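Putative signal recognition particle protein (Chaetomium thermophilum, PDB 5CK4) binds GTP and GDP, here GDP, and probably serves as the Arf-like beta subunit of the signal recognition particle receptor at the endoplasmic reticulum. Local coordinates at residues Y188-L193 / K245-G250; Q197-S202 / S210-L215; V274-K277 / E282-M285; D288-V293 / W309-E314. All coordinates share one frame; numbering follows the deposited sequence. Where two conformers were deposited one is given.

Contact 1. Residues Y188-L193 / K245-G250; sequences YLYDVL and KTRQKG
Y190, on helix 180-201, and R247, near the end of helix 229-249, mark the closest backbone approach of segments 188-193 and 245-250, but with their CA atoms 11.7 Å apart only long side chains can bridge the distance. Both side chains set out toward the opposite helix and slide past each other in opposite directions. In Y190, CG stands anti to the backbone N (chi1 -168°), which sends the ring out across the gap between the helices. R247 keeps its chain extended from CG to NE, and its guanidinium comes to lie above the ring plane, displaced from the centre. The leading nitrogen, NH1 of R247, is 3.6 Å from CE1 of Y190 and equally near CD1, so it sits nearest the CD1-CE1 bond rather than the middle of the ring. The contact is an off-centre cation-pi interaction: CZ of R247 is 4.7 Å from the centroid of the Y190 ring and 27° off its normal, and the two planes are inclined by 57°, well short of a parallel stack. These helices are successive connections of the P-loop GTPase fold, one leading into strand 214-219 and the other following it. The Y190 ring also packs on L240 and I243 of helix 229-249, while its OH is hydrogen-bonded to G269 O and L271 N, which anchor the far end of the ring in the loop after that helix. D191 adds a weaker, electrostatic element: its OD1 lies 4.2 Å from NH1 of R247, near the guanidinium plane, too far for a salt bridge but probably attractive.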
loop_
_atom_site.group_PDB
_atom_site.type_symbol
_atom_site.label_atom_id
_atom_site.label_comp_id
_atom_site.label_asym_id
_atom_site.label_seq_id
_atom_site.Cartn_x
_atom_site.Cartn_y
_atom_site.Cartn_z
ATOM N N TYR A 188 -9.802 3.540 2.083
ATOM C CA TYR A 188 -8.686 2.907 2.790
ATOM C C TYR A 188 -7.355 3.469 2.315
ATOM O O TYR A 188 -6.499 3.849 3.126
ATOM C CB TYR A 188 -8.713 1.397 2.566
ATOM C CG TYR A 188 -7.851 0.577 3.506
ATOM C CD1 TYR A 188 -7.123 1.168 4.537
ATOM C CD2 TYR A 188 -7.774 -0.800 3.355
ATOM C CE1 TYR A 188 -6.331 0.400 5.389
ATOM C CE2 TYR A 188 -6.990 -1.570 4.187
ATOM C CZ TYR A 188 -6.275 -0.966 5.209
ATOM O OH TYR A 188 -5.518 -1.764 6.048
ATOM N N LEU A 189 -7.182 3.531 0.999
ATOM C CA LEU A 189 -5.952 4.088 0.433
ATOM C C LEU A 189 -5.746 5.538 0.885
ATOM O O LEU A 189 -4.616 5.959 1.206
ATOM C CB LEU A 189 -5.985 3.989 -1.100
ATOM C CG LEU A 189 -4.775 4.579 -1.837
ATOM C CD1 LEU A 189 -3.483 3.881 -1.409
ATOM C CD2 LEU A 189 -5.006 4.421 -3.327
ATOM N N TYR A 190 -6.828 6.312 0.912
ATOM C CA TYR A 190 -6.745 7.685 1.396
ATOM C C TYR A 190 -6.110 7.730 2.788
ATOM O O TYR A 190 -5.184 8.504 3.019
ATOM C CB TYR A 190 -8.139 8.346 1.420
ATOM C CG TYR A 190 -8.132 9.864 1.628
ATOM C CD1 TYR A 190 -7.969 10.420 2.893
ATOM C CD2 TYR A 190 -8.307 10.733 0.559
ATOM C CE1 TYR A 190 -7.966 11.808 3.080
ATOM C CE2 TYR A 190 -8.315 12.115 0.740
ATOM C CZ TYR A 190 -8.142 12.645 1.997
ATOM O OH TYR A 190 -8.147 14.023 2.179
ATOM N N ASP A 191 -6.604 6.894 3.702
ATOM C CA ASP A 191 -6.094 6.870 5.073
ATOM C C ASP A 191 -4.641 6.424 5.146
ATOM O O ASP A 191 -3.875 6.925 5.963
ATOM C CB ASP A 191 -6.940 5.956 5.972
ATOM C CG ASP A 191 -8.314 6.523 6.263
ATOM O OD1 ASP A 191 -8.484 7.753 6.156
ATOM O OD2 ASP A 191 -9.221 5.729 6.592
ATOM N N VAL A 192 -4.272 5.463 4.306
ATOM C CA VAL A 192 -2.893 4.980 4.261
ATOM C C VAL A 192 -1.938 6.110 3.866
ATOM O O VAL A 192 -0.965 6.396 4.570
ATOM C CB VAL A 192 -2.740 3.767 3.304
ATOM C CG1 VAL A 192 -1.297 3.559 2.902
ATOM C CG2 VAL A 192 -3.301 2.488 3.968
ATOM N N LEU A 193 -2.216 6.740 2.727
ATOM C CA LEU A 193 -1.397 7.854 2.256
ATOM C C LEU A 193 -1.422 9.066 3.203
ATOM O O LEU A 193 -0.390 9.717 3.411
ATOM C CB LEU A 193 -1.823 8.248 0.835
ATOM C CG LEU A 193 -1.674 7.129 -0.205
ATOM C CD1 LEU A 193 -2.039 7.633 -1.599
ATOM C CD2 LEU A 193 -0.242 6.602 -0.204
ATOM N N LYS A 245 -11.806 16.870 -1.536
ATOM C CA LYS A 245 -12.661 18.036 -1.820
ATOM C C LYS A 245 -13.931 18.056 -0.975
ATOM O O LYS A 245 -14.331 19.099 -0.454
ATOM C CB LYS A 245 -13.045 18.082 -3.304
ATOM C CG LYS A 245 -13.935 19.243 -3.661
ATOM C CD LYS A 245 -13.193 20.564 -3.488
ATOM C CE LYS A 245 -11.912 20.573 -4.305
ATOM N NZ LYS A 245 -11.465 21.934 -4.664
ATOM N N THR A 246 -14.570 16.897 -0.851
ATOM C CA THR A 246 -15.772 16.779 -0.034
ATOM C C THR A 246 -15.457 17.014 1.438
ATOM O O THR A 246 -16.240 17.630 2.159
ATOM C CB THR A 246 -16.424 15.394 -0.189
ATOM O OG1 THR A 246 -16.714 15.159 -1.571
ATOM C CG2 THR A 246 -17.721 15.323 0.601
ATOM N N ARG A 247 -14.306 16.528 1.886
ATOM C CA ARG A 247 -13.953 16.683 3.286
ATOM C C ARG A 247 -13.602 18.124 3.596
ATOM O O ARG A 247 -13.964 18.636 4.649
ATOM C CB ARG A 247 -12.830 15.729 3.687
ATOM C CG ARG A 247 -13.288 14.283 3.700
ATOM C CD ARG A 247 -12.259 13.333 4.299
ATOM N NE ARG A 247 -12.708 11.951 4.148
ATOM C CZ ARG A 247 -12.007 10.883 4.515
ATOM N NH1 ARG A 247 -10.813 11.032 5.072
ATOM N NH2 ARG A 247 -12.504 9.665 4.321
ATOM N N GLN A 248 -12.919 18.791 2.675
ATOM C CA GLN A 248 -12.580 20.187 2.904
ATOM C C GLN A 248 -13.826 21.066 2.887
ATOM O O GLN A 248 -13.946 22.001 3.685
ATOM C CB GLN A 248 -11.564 20.690 1.883
ATOM C CG GLN A 248 -10.815 21.930 2.353
ATOM C CD GLN A 248 -9.953 21.667 3.583
ATOM O OE1 GLN A 248 -9.516 20.540 3.827
ATOM N NE2 GLN A 248 -9.703 22.711 4.359
ATOM N N LYS A 249 -14.748 20.769 1.976
ATOM C CA LYS A 249 -16.006 21.510 1.901
ATOM C C LYS A 249 -16.801 21.415 3.196
ATOM O O LYS A 249 -17.373 22.404 3.654
ATOM C CB LYS A 249 -16.859 21.004 0.745
ATOM C CG LYS A 249 -16.489 21.592 -0.599
ATOM C CD LYS A 249 -17.524 21.206 -1.627
ATOM C CE LYS A 249 -17.214 21.789 -2.979
ATOM N NZ LYS A 249 -18.415 21.689 -3.852
ATOM N N GLY A 250 -16.837 20.220 3.778
ATOM C CA GLY A 250 -17.559 19.990 5.016
ATOM C C GLY A 250 -16.634 19.823 6.206
ATOM O O GLY A 250 -15.990 20.777 6.647
#

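Contact 2. Residues Q197-S202 / S210-L215; sequences QKRFHS and SSIPVL
R199, near the end of helix 180-201, grips S210 with both terminal nitrogens of its guanidinium. NH1 of R199 gives a hydrogen bond to S210 O at 2.9 Å, meeting the carbonyl almost head-on (C=O...N 175°). NH2 of R199 reaches the same oxygen at 3.0 Å, at a sharper C=O...N angle of 130° and tilted from the carbonyl plane, and makes a weak bond to S210 OG at 3.1 Å. S210 O thus accepts two bonds, both close to the guanidinium plane. NE donates to N132 O, and NH2 has a further weak bond to P133 O. Over one face of the group sits I212, whose CD1 is 3.4 Å from CZ of R199. The extended arginine chain so ties the helix of a beta-alpha-beta crossover to the segment that leads back into the sheet as strand 214-219. A methionine in place of R199 would probably leave the carbonyls of S210 and N132 without their donors and free the segment before the strand to shift. S210 and N132 offer neutral oxygens to this buried cation, so backbone carbonyl dipoles probably do much to stabilise the charge.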
loop_
_atom_site.group_PDB
_atom_site.type_symbol
_atom_site.label_atom_id
_atom_site.label_comp_id
_atom_site.label_asym_id
_atom_site.label_seq_id
_atom_site.Cartn_x
_atom_site.Cartn_y
_atom_site.Cartn_z
ATOM N N GLN A 197 1.668 10.841 5.100
ATOM C CA GLN A 197 1.832 12.282 4.925
ATOM C C GLN A 197 1.981 12.974 6.280
ATOM O O GLN A 197 2.812 13.874 6.435
ATOM C CB GLN A 197 0.656 12.877 4.154
ATOM C CG GLN A 197 0.737 14.398 3.949
ATOM C CD GLN A 197 -0.399 14.918 3.079
ATOM O OE1 GLN A 197 -0.737 14.317 2.062
ATOM N NE2 GLN A 197 -1.017 16.021 3.496
ATOM N N LYS A 198 1.177 12.559 7.259
ATOM C CA LYS A 198 1.257 13.150 8.598
ATOM C C LYS A 198 2.582 12.787 9.248
ATOM O O LYS A 198 3.175 13.589 9.983
ATOM C CB LYS A 198 0.115 12.664 9.484
ATOM C CG LYS A 198 -1.247 13.197 9.102
ATOM C CD LYS A 198 -2.318 12.598 9.999
ATOM C CE LYS A 198 -3.662 13.203 9.696
ATOM N NZ LYS A 198 -4.657 12.919 10.764
ATOM N N ARG A 199 3.042 11.567 8.976
ATOM C CA ARG A 199 4.351 11.119 9.445
ATOM C C ARG A 199 5.464 12.041 8.933
ATOM O O ARG A 199 6.330 12.455 9.698
ATOM C CB ARG A 199 4.609 9.682 8.998
ATOM C CG ARG A 199 5.983 9.142 9.361
ATOM C CD ARG A 199 6.158 7.717 8.838
ATOM N NE ARG A 199 7.504 7.196 9.068
ATOM C CZ ARG A 199 8.436 7.128 8.125
ATOM N NH1 ARG A 199 8.159 7.545 6.896
ATOM N NH2 ARG A 199 9.631 6.635 8.396
ATOM N N PHE A 200 5.436 12.354 7.638
ATOM C CA PHE A 200 6.434 13.244 7.038
ATOM C C PHE A 200 6.429 14.603 7.728
ATOM O O PHE A 200 7.469 15.231 7.914
ATOM C CB PHE A 200 6.173 13.424 5.540
ATOM C CG PHE A 200 7.034 14.479 4.894
ATOM C CD1 PHE A 200 8.308 14.170 4.433
ATOM C CD2 PHE A 200 6.568 15.779 4.736
ATOM C CE1 PHE A 200 9.104 15.141 3.830
ATOM C CE2 PHE A 200 7.358 16.749 4.139
ATOM C CZ PHE A 200 8.627 16.425 3.682
ATOM N N HIS A 201 5.241 15.049 8.108
ATOM C CA HIS A 201 5.081 16.373 8.689
ATOM C C HIS A 201 5.379 16.469 10.184
ATOM O O HIS A 201 5.485 17.562 10.731
ATOM C CB HIS A 201 3.682 16.893 8.387
ATOM C CG HIS A 201 3.547 17.444 7.005
ATOM N ND1 HIS A 201 2.574 17.026 6.127
ATOM C CD2 HIS A 201 4.280 18.371 6.343
ATOM C CE1 HIS A 201 2.705 17.678 4.986
ATOM N NE2 HIS A 201 3.727 18.509 5.095
ATOM N N SER A 202 5.522 15.330 10.837
ATOM C CA SER A 202 5.778 15.308 12.273
ATOM C C SER A 202 7.258 15.547 12.549
ATOM O O SER A 202 8.092 14.688 12.251
ATOM C CB SER A 202 5.335 13.968 12.867
ATOM O OG SER A 202 5.745 13.878 14.225
ATOM N N SER A 210 12.689 8.508 7.455
ATOM C CA SER A 210 13.119 7.666 6.353
ATOM C C SER A 210 11.947 7.487 5.391
ATOM O O SER A 210 10.793 7.554 5.798
ATOM C CB SER A 210 13.571 6.309 6.889
ATOM O OG SER A 210 12.479 5.633 7.500
ATOM N N SER A 211 12.240 7.266 4.116
ATOM C CA SER A 211 11.185 7.138 3.122
ATOM C C SER A 211 10.502 5.784 3.210
ATOM O O SER A 211 11.141 4.771 3.493
ATOM C CB SER A 211 11.744 7.347 1.712
ATOM O OG SER A 211 12.030 8.715 1.489
ATOM N N ILE A 212 9.191 5.784 2.992
ATOM C CA ILE A 212 8.435 4.556 2.875
ATOM C C ILE A 212 7.613 4.646 1.591
ATOM O O ILE A 212 6.519 5.196 1.589
ATOM C CB ILE A 212 7.525 4.322 4.099
ATOM C CG1 ILE A 212 8.361 4.280 5.382
ATOM C CG2 ILE A 212 6.748 3.009 3.963
ATOM C CD1 ILE A 212 7.522 4.191 6.644
ATOM N N PRO A 213 8.166 4.137 0.477
ATOM C CA PRO A 213 7.407 4.146 -0.784
ATOM C C PRO A 213 6.175 3.239 -0.761
ATOM O O PRO A 213 6.107 2.322 0.050
ATOM C CB PRO A 213 8.415 3.613 -1.802
ATOM C CG PRO A 213 9.433 2.859 -0.990
ATOM C CD PRO A 213 9.526 3.602 0.310
ATOM N N VAL A 214 5.223 3.486 -1.659
ATOM C CA VAL A 214 3.970 2.737 -1.662
ATOM C C VAL A 214 3.717 2.215 -3.069
ATOM O O VAL A 214 3.622 2.996 -4.024
ATOM C CB VAL A 214 2.765 3.614 -1.231
ATOM C CG1 VAL A 214 1.457 2.826 -1.308
ATOM C CG2 VAL A 214 2.959 4.128 0.186
ATOM N N LEU A 215 3.628 0.897 -3.189
ATOM C CA LEU A 215 3.296 0.276 -4.457
ATOM C C LEU A 215 1.816 -0.034 -4.418
ATOM O O LEU A 215 1.364 -0.793 -3.556
ATOM C CB LEU A 215 4.091 -1.024 -4.644
ATOM C CG LEU A 215 3.750 -1.810 -5.910
ATOM C CD1 LEU A 215 4.102 -1.007 -7.162
ATOM C CD2 LEU A 215 4.491 -3.145 -5.912
#

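Contact 3. Residues V274-K277 / E282-M285; sequences VGSK and EEMM
S276 and E283 meet within the long loop that joins helix 229-249 to strand 291-295 of the P-loop GTPase fold, where E283 lies in a 3-10 turn that includes 282-285. Their CA atoms are 7.9 Å apart, and both side chains start toward each other. S276 places its OG anti to the backbone N (chi1 179°), and from there the hydroxyl donates a short hydrogen bond, 2.5 Å, to OE1 of E283. The glutamate reaches it by a less relaxed route. Its first torsion, 93°, lies midway between the staggered position near 60° and the eclipsed one, whereas the next torsion is fully anti and carries the carboxylate straight out to the serine. Such a distorted torsion is probably paid for by the grip on the carboxylate: OE1 of E283 also accepts from K280 N, while OE2 takes A273 N and a salt bridge from R244 of helix 229-249. R244 donates to S276 OG as well, so arginine, serine and glutamate form a linked polar cluster near the surface that ties the loop back to the helix before it. With several donors around it, the carboxylate is likely to stay ionised and has little freedom to turn. The hydroxyl approaches OE1 of E283 on the syn side, 26° out of the carboxylate plane, and CB of S276 is pressed to 3.1 Å from OE2 of E283, a tight approach that accompanies the short bond.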
loop_
_atom_site.group_PDB
_atom_site.type_symbol
_atom_site.label_atom_id
_atom_site.label_comp_id
_atom_site.label_asym_id
_atom_site.label_seq_id
_atom_site.Cartn_x
_atom_site.Cartn_y
_atom_site.Cartn_z
ATOM N N VAL A 274 -1.092 21.366 -0.714
ATOM C CA VAL A 274 -2.050 22.421 -0.382
ATOM C C VAL A 274 -2.657 23.123 -1.601
ATOM O O VAL A 274 -3.871 23.350 -1.655
ATOM C CB VAL A 274 -1.412 23.465 0.571
ATOM C CG1 VAL A 274 0.010 23.776 0.140
ATOM C CG2 VAL A 274 -2.248 24.734 0.634
ATOM N N GLY A 275 -1.825 23.450 -2.584
ATOM C CA GLY A 275 -2.303 24.184 -3.744
ATOM C C GLY A 275 -2.679 23.336 -4.947
ATOM O O GLY A 275 -2.908 23.862 -6.036
ATOM N N SER A 276 -2.747 22.024 -4.757
ATOM C CA SER A 276 -3.095 21.113 -5.845
ATOM C C SER A 276 -4.569 21.245 -6.251
ATOM O O SER A 276 -5.464 21.233 -5.399
ATOM C CB SER A 276 -2.792 19.681 -5.431
ATOM O OG SER A 276 -3.140 18.748 -6.434
ATOM N N LYS A 277 -4.814 21.366 -7.553
ATOM C CA LYS A 277 -6.179 21.523 -8.065
ATOM C C LYS A 277 -6.748 20.242 -8.680
ATOM O O LYS A 277 -7.942 20.159 -8.967
ATOM C CB LYS A 277 -6.244 22.672 -9.074
ATOM C CG LYS A 277 -5.897 24.028 -8.480
ATOM C CD LYS A 277 -6.764 24.344 -7.272
ATOM C CE LYS A 277 -6.375 25.678 -6.646
ATOM N NZ LYS A 277 -6.973 25.854 -5.287
ATOM N N GLU A 282 1.751 11.552 -8.207
ATOM C CA GLU A 282 3.053 12.194 -8.299
ATOM C C GLU A 282 3.190 13.370 -7.337
ATOM O O GLU A 282 4.299 13.725 -6.911
ATOM C CB GLU A 282 3.334 12.653 -9.732
ATOM C CG GLU A 282 3.698 11.509 -10.681
ATOM C CD GLU A 282 2.486 10.737 -11.197
ATOM O OE1 GLU A 282 1.341 11.091 -10.849
ATOM O OE2 GLU A 282 2.687 9.770 -11.967
ATOM N N GLU A 283 2.074 13.986 -6.987
ATOM C CA GLU A 283 2.157 15.168 -6.133
ATOM C C GLU A 283 2.626 14.800 -4.712
ATOM O O GLU A 283 3.106 15.652 -3.952
ATOM C CB GLU A 283 0.826 15.915 -6.138
ATOM C CG GLU A 283 -0.172 15.561 -5.047
ATOM C CD GLU A 283 -1.442 16.408 -5.176
ATOM O OE1 GLU A 283 -1.923 16.555 -6.322
ATOM O OE2 GLU A 283 -1.944 16.940 -4.156
ATOM N N MET A 284 2.534 13.517 -4.369
ATOM C CA MET A 284 2.997 13.052 -3.057
ATOM C C MET A 284 4.512 13.101 -2.889
ATOM O O MET A 284 5.028 12.956 -1.765
ATOM C CB MET A 284 2.476 11.642 -2.763
ATOM C CG MET A 284 0.938 11.518 -2.822
ATOM S SD MET A 284 0.066 12.645 -1.692
ATOM C CE MET A 284 0.558 12.008 -0.077
ATOM N N MET A 285 5.233 13.331 -3.985
ATOM C CA MET A 285 6.680 13.504 -3.885
ATOM C C MET A 285 7.046 14.788 -3.142
ATOM O O MET A 285 8.171 14.954 -2.685
ATOM C CB MET A 285 7.344 13.453 -5.265
ATOM C CG MET A 285 7.447 12.034 -5.813
ATOM S SD MET A 285 8.528 10.970 -4.822
ATOM C CE MET A 285 10.052 11.904 -4.858
#

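Contact 4. Residues D288-V293 / W309-E314; sequences DMEVEV and WRWIGE
W311 and E292 are brought together by matching first torsions: in each, CG is anti to the backbone N (chi1 -169° in W311), so the indole leaves helix 306-313 toward the strand and the extended glutamate leaves strand 291-295 toward the helix. The backbones remain well apart, with the CA atoms of E292 and W311 separated by 9.4 Å, and the side chains span the interval. NE1 of W311 donates a 2.7 Å hydrogen bond to OE1 of E292. The bond is moderately bent (148° at the hydrogen), and the donor comes from above the carboxylate, 73° out of its plane, with carboxylate and indole nearly perpendicular. The aliphatic part of the glutamate also packs on the indole, CB of E292 lying 3.9 Å from CZ2 of W311. E290, two residues earlier and pointing to the same side, brings its CD to 4.2 Å from CZ2 of W311; its carboxylate is held by a salt bridge to R315, which in turn makes a cation-pi contact with the indole. A leucine in place of W311 would probably leave OE1 of E292 without this donor and open a gap beside the glutamate chains. The W311-E292 contact joins the last helix of the GTPase fold to an edge strand of the sheet. W311 also covers P213 and L215 next to that strand, while V291 turns away from the indole to pack against L193 of helix 180-201, so strand 291-295 runs between helices 306-313 and 180-201.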
loop_
_atom_site.group_PDB
_atom_site.type_symbol
_atom_site.label_atom_id
_atom_site.label_comp_id
_atom_site.label_asym_id
_atom_site.label_seq_id
_atom_site.Cartn_x
_atom_site.Cartn_y
_atom_site.Cartn_z
ATOM N N ASP A 288 8.212 13.529 -0.185
ATOM C CA ASP A 288 9.148 12.442 -0.464
ATOM C C ASP A 288 8.480 11.067 -0.428
ATOM O O ASP A 288 9.086 10.068 -0.032
ATOM C CB ASP A 288 10.348 12.504 0.483
ATOM C CG ASP A 288 11.171 13.765 0.290
ATOM O OD1 ASP A 288 11.289 14.226 -0.869
ATOM O OD2 ASP A 288 11.690 14.301 1.290
ATOM N N MET A 289 7.224 11.020 -0.859
ATOM C CA MET A 289 6.478 9.765 -0.888
ATOM C C MET A 289 6.320 9.289 -2.334
ATOM O O MET A 289 5.545 9.860 -3.095
ATOM C CB MET A 289 5.085 9.956 -0.259
ATOM C CG MET A 289 5.071 10.108 1.270
ATOM S SD MET A 289 3.402 10.470 1.888
ATOM C CE MET A 289 2.494 9.215 0.967
ATOM N N GLU A 290 7.066 8.256 -2.715
ATOM C CA GLU A 290 6.918 7.707 -4.055
ATOM C C GLU A 290 5.735 6.746 -4.078
ATOM O O GLU A 290 5.696 5.801 -3.305
ATOM C CB GLU A 290 8.201 7.007 -4.494
ATOM C CG GLU A 290 8.194 6.608 -5.957
ATOM C CD GLU A 290 9.470 5.899 -6.369
ATOM O OE1 GLU A 290 10.368 5.736 -5.513
ATOM O OE2 GLU A 290 9.572 5.514 -7.551
ATOM N N VAL A 291 4.770 6.996 -4.967
ATOM C CA VAL A 291 3.558 6.186 -5.032
ATOM C C VAL A 291 3.357 5.773 -6.479
ATOM O O VAL A 291 3.275 6.640 -7.353
ATOM C CB VAL A 291 2.307 6.947 -4.507
ATOM C CG1 VAL A 291 1.084 6.031 -4.532
ATOM C CG2 VAL A 291 2.543 7.444 -3.076
ATOM N N GLU A 292 3.340 4.463 -6.749
ATOM C CA GLU A 292 3.225 3.982 -8.141
ATOM C C GLU A 292 2.163 2.883 -8.270
ATOM O O GLU A 292 2.033 2.020 -7.400
ATOM C CB GLU A 292 4.584 3.465 -8.660
ATOM C CG GLU A 292 4.585 3.071 -10.149
ATOM C CD GLU A 292 5.973 2.765 -10.704
ATOM O OE1 GLU A 292 6.977 3.289 -10.165
ATOM O OE2 GLU A 292 6.057 1.993 -11.689
ATOM N N VAL A 293 1.419 2.902 -9.369
ATOM C CA VAL A 293 0.393 1.893 -9.605
ATOM C C VAL A 293 0.962 0.891 -10.605
ATOM O O VAL A 293 1.524 1.280 -11.637
ATOM C CB VAL A 293 -0.892 2.529 -10.151
ATOM C CG1 VAL A 293 -1.959 1.467 -10.440
ATOM C CG2 VAL A 293 -1.418 3.573 -9.173
ATOM N N TRP A 309 7.831 -7.454 -7.142
ATOM C CA TRP A 309 8.982 -7.776 -6.298
ATOM C C TRP A 309 10.209 -6.944 -6.662
ATOM O O TRP A 309 11.006 -6.588 -5.795
ATOM C CB TRP A 309 9.367 -9.265 -6.382
ATOM C CG TRP A 309 8.266 -10.268 -6.088
ATOM C CD1 TRP A 309 8.023 -11.421 -6.774
ATOM C CD2 TRP A 309 7.281 -10.216 -5.036
ATOM N NE1 TRP A 309 6.955 -12.088 -6.226
ATOM C CE2 TRP A 309 6.478 -11.369 -5.162
ATOM C CE3 TRP A 309 6.998 -9.308 -4.011
ATOM C CZ2 TRP A 309 5.412 -11.637 -4.303
ATOM C CZ3 TRP A 309 5.938 -9.575 -3.162
ATOM C CH2 TRP A 309 5.164 -10.732 -3.309
ATOM N N ARG A 310 10.365 -6.657 -7.949
ATOM C CA ARG A 310 11.504 -5.879 -8.428
ATOM C C ARG A 310 11.421 -4.432 -7.945
ATOM O O ARG A 310 12.412 -3.857 -7.497
ATOM C CB ARG A 310 11.550 -5.912 -9.954
ATOM C CG ARG A 310 12.741 -5.217 -10.578
ATOM C CD ARG A 310 12.850 -5.573 -12.060
ATOM N NE ARG A 310 12.982 -7.019 -12.273
ATOM C CZ ARG A 310 12.000 -7.818 -12.688
ATOM N NH1 ARG A 310 10.797 -7.322 -12.943
ATOM N NH2 ARG A 310 12.219 -9.119 -12.850
ATOM N N TRP A 311 10.224 -3.858 -8.038
ATOM C CA TRP A 311 9.994 -2.471 -7.638
ATOM C C TRP A 311 10.343 -2.267 -6.161
ATOM O O TRP A 311 11.048 -1.318 -5.801
ATOM C CB TRP A 311 8.535 -2.093 -7.913
ATOM C CG TRP A 311 8.216 -0.630 -7.797
ATOM C CD1 TRP A 311 8.236 0.297 -8.800
ATOM C CD2 TRP A 311 7.814 0.070 -6.611
ATOM N NE1 TRP A 311 7.872 1.531 -8.311
ATOM C CE2 TRP A 311 7.610 1.417 -6.969
ATOM C CE3 TRP A 311 7.618 -0.310 -5.281
ATOM C CZ2 TRP A 311 7.212 2.379 -6.048
ATOM C CZ3 TRP A 311 7.220 0.652 -4.365
ATOM C CH2 TRP A 311 7.023 1.976 -4.754
ATOM N N ILE A 312 9.862 -3.177 -5.317
ATOM C CA ILE A 312 10.141 -3.132 -3.881
ATOM C C ILE A 312 11.614 -3.373 -3.581
ATOM O O ILE A 312 12.234 -2.645 -2.798
ATOM C CB ILE A 312 9.294 -4.171 -3.114
ATOM C CG1 ILE A 312 7.803 -3.837 -3.230
ATOM C CG2 ILE A 312 9.720 -4.242 -1.654
ATOM C CD1 ILE A 312 7.369 -2.609 -2.457
ATOM N N GLY A 313 12.168 -4.405 -4.211
ATOM C CA GLY A 313 13.571 -4.743 -4.051
ATOM C C GLY A 313 14.529 -3.605 -4.361
ATOM O O GLY A 313 15.572 -3.481 -3.724
ATOM N N GLU A 314 14.184 -2.770 -5.336
ATOM C CA GLU A 314 15.055 -1.652 -5.710
ATOM C C GLU A 314 14.963 -0.473 -4.739
ATOM O O GLU A 314 15.718 0.493 -4.857
ATOM C CB GLU A 314 14.740 -1.173 -7.127
ATOM C CG GLU A 314 15.180 -2.133 -8.212
ATOM C CD GLU A 314 14.695 -1.724 -9.587
ATOM O OE1 GLU A 314 13.942 -0.730 -9.686
ATOM O OE2 GLU A 314 15.065 -2.401 -10.569
#

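Contact 2 is buried, contacts 1 and 4 are partly so, and contact 3 lies at the surface. Helix 180-201 serves both contacts 1 and 2, whose centres are 17 Å apart. Contacts 2 and 4 reach neighbouring strands of one sheet, joined by probable hydrogen bonds from V214 N to E290 O and from E292 N to V214 O. Contacts 3 and 4 also touch, M284 packing on V291. The chemistry follows the setting: in contact 2 a buried arginine relies on backbone carbonyls, in contact 4 a buried indole donates to a carboxylate, in contact 3 a carboxylate gathers several donors, and in contact 1 an exposed arginine makes an off-centre cation-pi contact, with a carboxylate nearby.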